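Local coordinates for acyl-coenzyme A oxidase (Caenorhabditis elegans, PDB 5K3H), which catalyses the FAD-dependent first step of peroxisomal beta-oxidation, desaturating acyl-CoAs to 2-trans-enoyl-CoAs and passing the electrons to oxygen to give hydrogen peroxide, at residues Thr494-Lys505 with Val578-Met588. Sequence-based numbering, arbitrary orientation.
Sequences TFQHIAKRQTLK and VATYALEDGFM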
loop_
_atom_site.group_PDB
_atom_site.type_symbol
_atom_site.label_atom_id
_atom_site.label_comp_id
_atom_site.label_asym_id
_atom_site.label_seq_id
_atom_site.Cartn_x
_atom_site.Cartn_y
_atom_site.Cartn_z
ATOM N N THR B 494 9.315 -28.566 10.511
ATOM C CA THR B 494 8.515 -28.517 9.288
ATOM C C THR B 494 8.939 -27.346 8.396
ATOM O O THR B 494 9.052 -27.509 7.175
ATOM C CB THR B 494 7.033 -28.450 9.666
ATOM O OG1 THR B 494 6.705 -29.622 10.418
ATOM C CG2 THR B 494 6.128 -28.391 8.452
ATOM N N PHE B 495 9.196 -26.167 8.984
ATOM C CA PHE B 495 9.751 -25.050 8.209
ATOM C C PHE B 495 11.141 -25.382 7.663
ATOM O O PHE B 495 11.497 -24.984 6.547
ATOM C CB PHE B 495 9.839 -23.779 9.062
ATOM C CG PHE B 495 8.512 -23.149 9.374
ATOM C CD1 PHE B 495 7.723 -22.643 8.364
ATOM C CD2 PHE B 495 8.076 -23.039 10.676
ATOM C CE1 PHE B 495 6.533 -22.054 8.630
ATOM C CE2 PHE B 495 6.859 -22.454 10.968
ATOM C CZ PHE B 495 6.088 -21.954 9.948
ATOM N N GLN B 496 11.957 -26.076 8.454
ATOM C CA GLN B 496 13.269 -26.469 7.958
ATOM C C GLN B 496 13.131 -27.371 6.739
ATOM O O GLN B 496 13.825 -27.184 5.731
ATOM C CB GLN B 496 14.066 -27.148 9.078
ATOM C CG GLN B 496 14.614 -26.158 10.081
ATOM C CD GLN B 496 15.337 -26.801 11.274
ATOM O OE1 GLN B 496 15.178 -27.988 11.543
ATOM N NE2 GLN B 496 16.099 -25.992 12.020
ATOM N N HIS B 497 12.187 -28.311 6.787
ATOM C CA HIS B 497 11.975 -29.211 5.663
ATOM C C HIS B 497 11.572 -28.455 4.399
ATOM O O HIS B 497 12.156 -28.675 3.331
ATOM C CB HIS B 497 10.923 -30.264 6.011
ATOM C CG HIS B 497 10.595 -31.161 4.863
ATOM N ND1 HIS B 497 11.365 -32.257 4.525
ATOM C CD2 HIS B 497 9.622 -31.079 3.922
ATOM C CE1 HIS B 497 10.853 -32.834 3.454
ATOM N NE2 HIS B 497 9.799 -32.138 3.067
ATOM N N ILE B 498 10.570 -27.569 4.477
ATOM C CA ILE B 498 10.107 -26.957 3.234
ATOM C C ILE B 498 11.160 -25.992 2.689
ATOM O O ILE B 498 11.356 -25.923 1.473
ATOM C CB ILE B 498 8.716 -26.291 3.368
ATOM C CG1 ILE B 498 8.775 -24.949 4.054
ATOM C CG2 ILE B 498 7.683 -27.184 4.081
ATOM C CD1 ILE B 498 7.387 -24.493 4.481
ATOM N N ALA B 499 11.891 -25.276 3.565
ATOM C CA ALA B 499 12.949 -24.390 3.079
ATOM C C ALA B 499 14.080 -25.175 2.408
ATOM O O ALA B 499 14.593 -24.760 1.359
ATOM C CB ALA B 499 13.493 -23.526 4.220
ATOM N N LYS B 500 14.502 -26.297 3.001
ATOM C CA LYS B 500 15.475 -27.155 2.329
ATOM C C LYS B 500 14.926 -27.684 1.005
ATOM O O LYS B 500 15.611 -27.640 -0.028
ATOM C CB LYS B 500 15.873 -28.325 3.224
ATOM C CG LYS B 500 16.753 -29.368 2.508
ATOM C CD LYS B 500 17.071 -30.553 3.414
ATOM C CE LYS B 500 15.785 -31.346 3.718
ATOM N NZ LYS B 500 15.980 -32.442 4.713
ATOM N N ARG B 501 13.684 -28.182 1.007
ATOM C CA ARG B 501 13.154 -28.758 -0.230
ATOM C C ARG B 501 13.140 -27.731 -1.360
ATOM O O ARG B 501 13.560 -28.028 -2.485
ATOM C CB ARG B 501 11.755 -29.322 -0.023
ATOM C CG ARG B 501 11.462 -30.465 -0.979
ATOM C CD ARG B 501 9.972 -30.854 -0.973
ATOM N NE ARG B 501 9.212 -30.117 -1.986
ATOM C CZ ARG B 501 8.471 -29.040 -1.743
ATOM N NH1 ARG B 501 8.378 -28.569 -0.504
ATOM N NH2 ARG B 501 7.817 -28.440 -2.735
ATOM N N GLN B 502 12.675 -26.508 -1.074
ATOM C CA GLN B 502 12.620 -25.466 -2.102
ATOM C C GLN B 502 14.022 -24.982 -2.479
ATOM O O GLN B 502 14.264 -24.605 -3.632
ATOM C CB GLN B 502 11.730 -24.305 -1.627
ATOM C CG GLN B 502 11.561 -23.156 -2.617
ATOM C CD GLN B 502 10.862 -23.544 -3.934
ATOM O OE1 GLN B 502 10.037 -24.467 -3.986
ATOM N NE2 GLN B 502 11.185 -22.814 -5.005
ATOM N N THR B 503 14.951 -24.984 -1.530
ATOM C CA THR B 503 16.328 -24.613 -1.846
ATOM C C THR B 503 16.973 -25.605 -2.810
ATOM O O THR B 503 17.608 -25.207 -3.797
ATOM C CB THR B 503 17.139 -24.490 -0.563
ATOM O OG1 THR B 503 16.645 -23.375 0.184
ATOM C CG2 THR B 503 18.616 -24.307 -0.863
ATOM N N LEU B 504 16.864 -26.902 -2.518
ATOM C CA LEU B 504 17.483 -27.892 -3.396
ATOM C C LEU B 504 16.760 -27.968 -4.743
ATOM O O LEU B 504 17.395 -28.159 -5.791
ATOM C CB LEU B 504 17.490 -29.257 -2.709
ATOM C CG LEU B 504 18.099 -29.295 -1.298
ATOM C CD1 LEU B 504 17.955 -30.702 -0.714
ATOM C CD2 LEU B 504 19.551 -28.812 -1.204
ATOM N N LYS B 505 15.430 -27.830 -4.737
ATOM C CA LYS B 505 14.691 -27.883 -5.993
ATOM C C LYS B 505 15.122 -26.749 -6.917
ATOM O O LYS B 505 15.493 -26.977 -8.080
ATOM C CB LYS B 505 13.194 -27.801 -5.708
ATOM C CG LYS B 505 12.350 -27.795 -6.955
ATOM C CD LYS B 505 10.877 -27.552 -6.675
ATOM C CE LYS B 505 10.091 -27.519 -7.989
ATOM N NZ LYS B 505 8.649 -27.728 -7.758
ATOM N N VAL B 578 2.401 -20.766 3.921
ATOM C CA VAL B 578 3.291 -21.440 2.972
ATOM C C VAL B 578 2.902 -22.916 2.830
ATOM O O VAL B 578 3.762 -23.790 2.636
ATOM C CB VAL B 578 4.759 -21.272 3.405
ATOM C CG1 VAL B 578 5.104 -19.797 3.484
ATOM C CG2 VAL B 578 5.032 -21.964 4.742
ATOM N N ALA B 579 1.591 -23.190 2.944
ATOM C CA ALA B 579 1.076 -24.554 3.022
ATOM C C ALA B 579 1.382 -25.369 1.770
ATOM O O ALA B 579 1.618 -26.583 1.859
ATOM C CB ALA B 579 -0.430 -24.518 3.283
ATOM N N THR B 580 1.349 -24.734 0.592
ATOM C CA THR B 580 1.649 -25.437 -0.657
ATOM C C THR B 580 2.971 -26.199 -0.589
ATOM O O THR B 580 3.044 -27.373 -0.963
ATOM C CB THR B 580 1.654 -24.443 -1.819
ATOM O OG1 THR B 580 0.309 -24.011 -2.064
ATOM C CG2 THR B 580 2.225 -25.067 -3.094
ATOM N N TYR B 581 4.031 -25.557 -0.099
ATOM C CA TYR B 581 5.324 -26.234 -0.028
ATOM C C TYR B 581 5.283 -27.447 0.908
ATOM O O TYR B 581 6.047 -28.404 0.722
ATOM C CB TYR B 581 6.398 -25.232 0.413
ATOM C CG TYR B 581 6.469 -24.024 -0.482
ATOM C CD1 TYR B 581 7.097 -24.093 -1.711
ATOM C CD2 TYR B 581 5.884 -22.819 -0.107
ATOM C CE1 TYR B 581 7.148 -23.002 -2.554
ATOM C CE2 TYR B 581 5.934 -21.698 -0.942
ATOM C CZ TYR B 581 6.574 -21.796 -2.177
ATOM O OH TYR B 581 6.642 -20.705 -3.047
ATOM N N ALA B 582 4.434 -27.415 1.944
ATOM C CA ALA B 582 4.346 -28.541 2.877
ATOM C C ALA B 582 3.548 -29.695 2.286
ATOM O O ALA B 582 3.858 -30.867 2.540
ATOM C CB ALA B 582 3.727 -28.085 4.204
ATOM N N LEU B 583 2.517 -29.375 1.499
ATOM C CA LEU B 583 1.646 -30.383 0.923
ATOM C C LEU B 583 2.252 -31.033 -0.314
ATOM O O LEU B 583 1.914 -32.183 -0.623
ATOM C CB LEU B 583 0.302 -29.743 0.548
ATOM C CG LEU B 583 -0.611 -29.168 1.651
ATOM C CD1 LEU B 583 -1.610 -28.201 1.051
ATOM C CD2 LEU B 583 -1.360 -30.277 2.391
ATOM N N GLU B 584 3.150 -30.343 -1.026
ATOM C CA GLU B 584 3.470 -30.778 -2.383
ATOM C C GLU B 584 4.084 -32.169 -2.405
ATOM O O GLU B 584 3.734 -32.997 -3.257
ATOM C CB GLU B 584 4.405 -29.799 -3.076
ATOM C CG GLU B 584 3.900 -29.446 -4.458
ATOM C CD GLU B 584 4.908 -28.631 -5.254
ATOM O OE1 GLU B 584 5.503 -27.676 -4.661
ATOM O OE2 GLU B 584 5.133 -28.997 -6.450
ATOM N N ASP B 585 4.999 -32.445 -1.488
ATOM C CA ASP B 585 5.635 -33.745 -1.427
ATOM C C ASP B 585 4.951 -34.697 -0.441
ATOM O O ASP B 585 5.528 -35.733 -0.100
ATOM C CB ASP B 585 7.089 -33.572 -1.017
ATOM C CG ASP B 585 7.225 -32.899 0.329
ATOM O OD1 ASP B 585 6.234 -32.334 0.821
ATOM O OD2 ASP B 585 8.316 -32.965 0.926
ATOM N N GLY B 586 3.728 -34.386 -0.009
ATOM C CA GLY B 586 3.073 -35.157 1.031
ATOM C C GLY B 586 3.684 -35.066 2.415
ATOM O O GLY B 586 3.366 -35.883 3.281
ATOM N N PHE B 587 4.537 -34.077 2.672
ATOM C CA PHE B 587 5.122 -33.958 4.005
ATOM C C PHE B 587 4.052 -33.651 5.047
ATOM O O PHE B 587 4.189 -34.044 6.212
ATOM C CB PHE B 587 6.231 -32.904 4.016
ATOM C CG PHE B 587 7.112 -32.977 5.232
ATOM C CD1 PHE B 587 8.068 -33.991 5.344
ATOM C CD2 PHE B 587 6.993 -32.053 6.273
ATOM C CE1 PHE B 587 8.896 -34.081 6.462
ATOM C CE2 PHE B 587 7.824 -32.144 7.407
ATOM C CZ PHE B 587 8.769 -33.155 7.497
ATOM N N MET B 588 3.029 -32.875 4.680
ATOM C CA MET B 588 1.833 -32.671 5.504
ATOM C C MET B 588 0.591 -33.236 4.818
ATOM O O MET B 588 0.450 -33.189 3.589
ATOM C CB MET B 588 1.585 -31.182 5.811
ATOM C CG MET B 588 2.303 -30.652 7.036
ATOM S SD MET B 588 1.973 -28.909 7.496
ATOM C CE MET B 588 0.268 -28.890 8.022
#
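In the helical C-terminal region of this acyl-CoA oxidase, H497, I498 and R501 on helix 489-515 meet Y581, D585 and F587 on and just beyond the short helix 579-584, which crosses at 82° beside the ATP site, shared between the two subunits, to which Y581 contributes. The H497 imidazole lies over one face of the F587 ring in a face-to-face stack, centroids 3.7 Å apart and planes 9° apart. With CG anti to the backbone N (chi1 176°), H497 reaches across to D585, and its NE2 gives a nearly straight, in-plane hydrogen bond of 2.7 Å to the syn lone pair of D585 OD2; ND1 is hydrogen-bonded to S474 OG, so the ring is fixed at both nitrogens. Replacing H497 with an alanine is likely to leave D585 OD2 without its donor and the F587 face without its stacking partner. D585 OD1 closes an Asx turn, accepting from F587 N at 3.1 Å. Deeper in, I498 CD1 packs on V578 CG2 at 3.5 Å, while I498 CB faces Y581 CB. R501 bends at chi3 to bring NH1 within 2.6 Å of Y581 O and NH2 into a salt bridge with E584 OE1. The other oxygen of E584 pairs with R597 of the second subunit, tying this corner to the dimer interface; K505, which salt-bridges D594 of that subunit, joins through a long salt bridge, NZ to E584 OE2 at 4.0 Å.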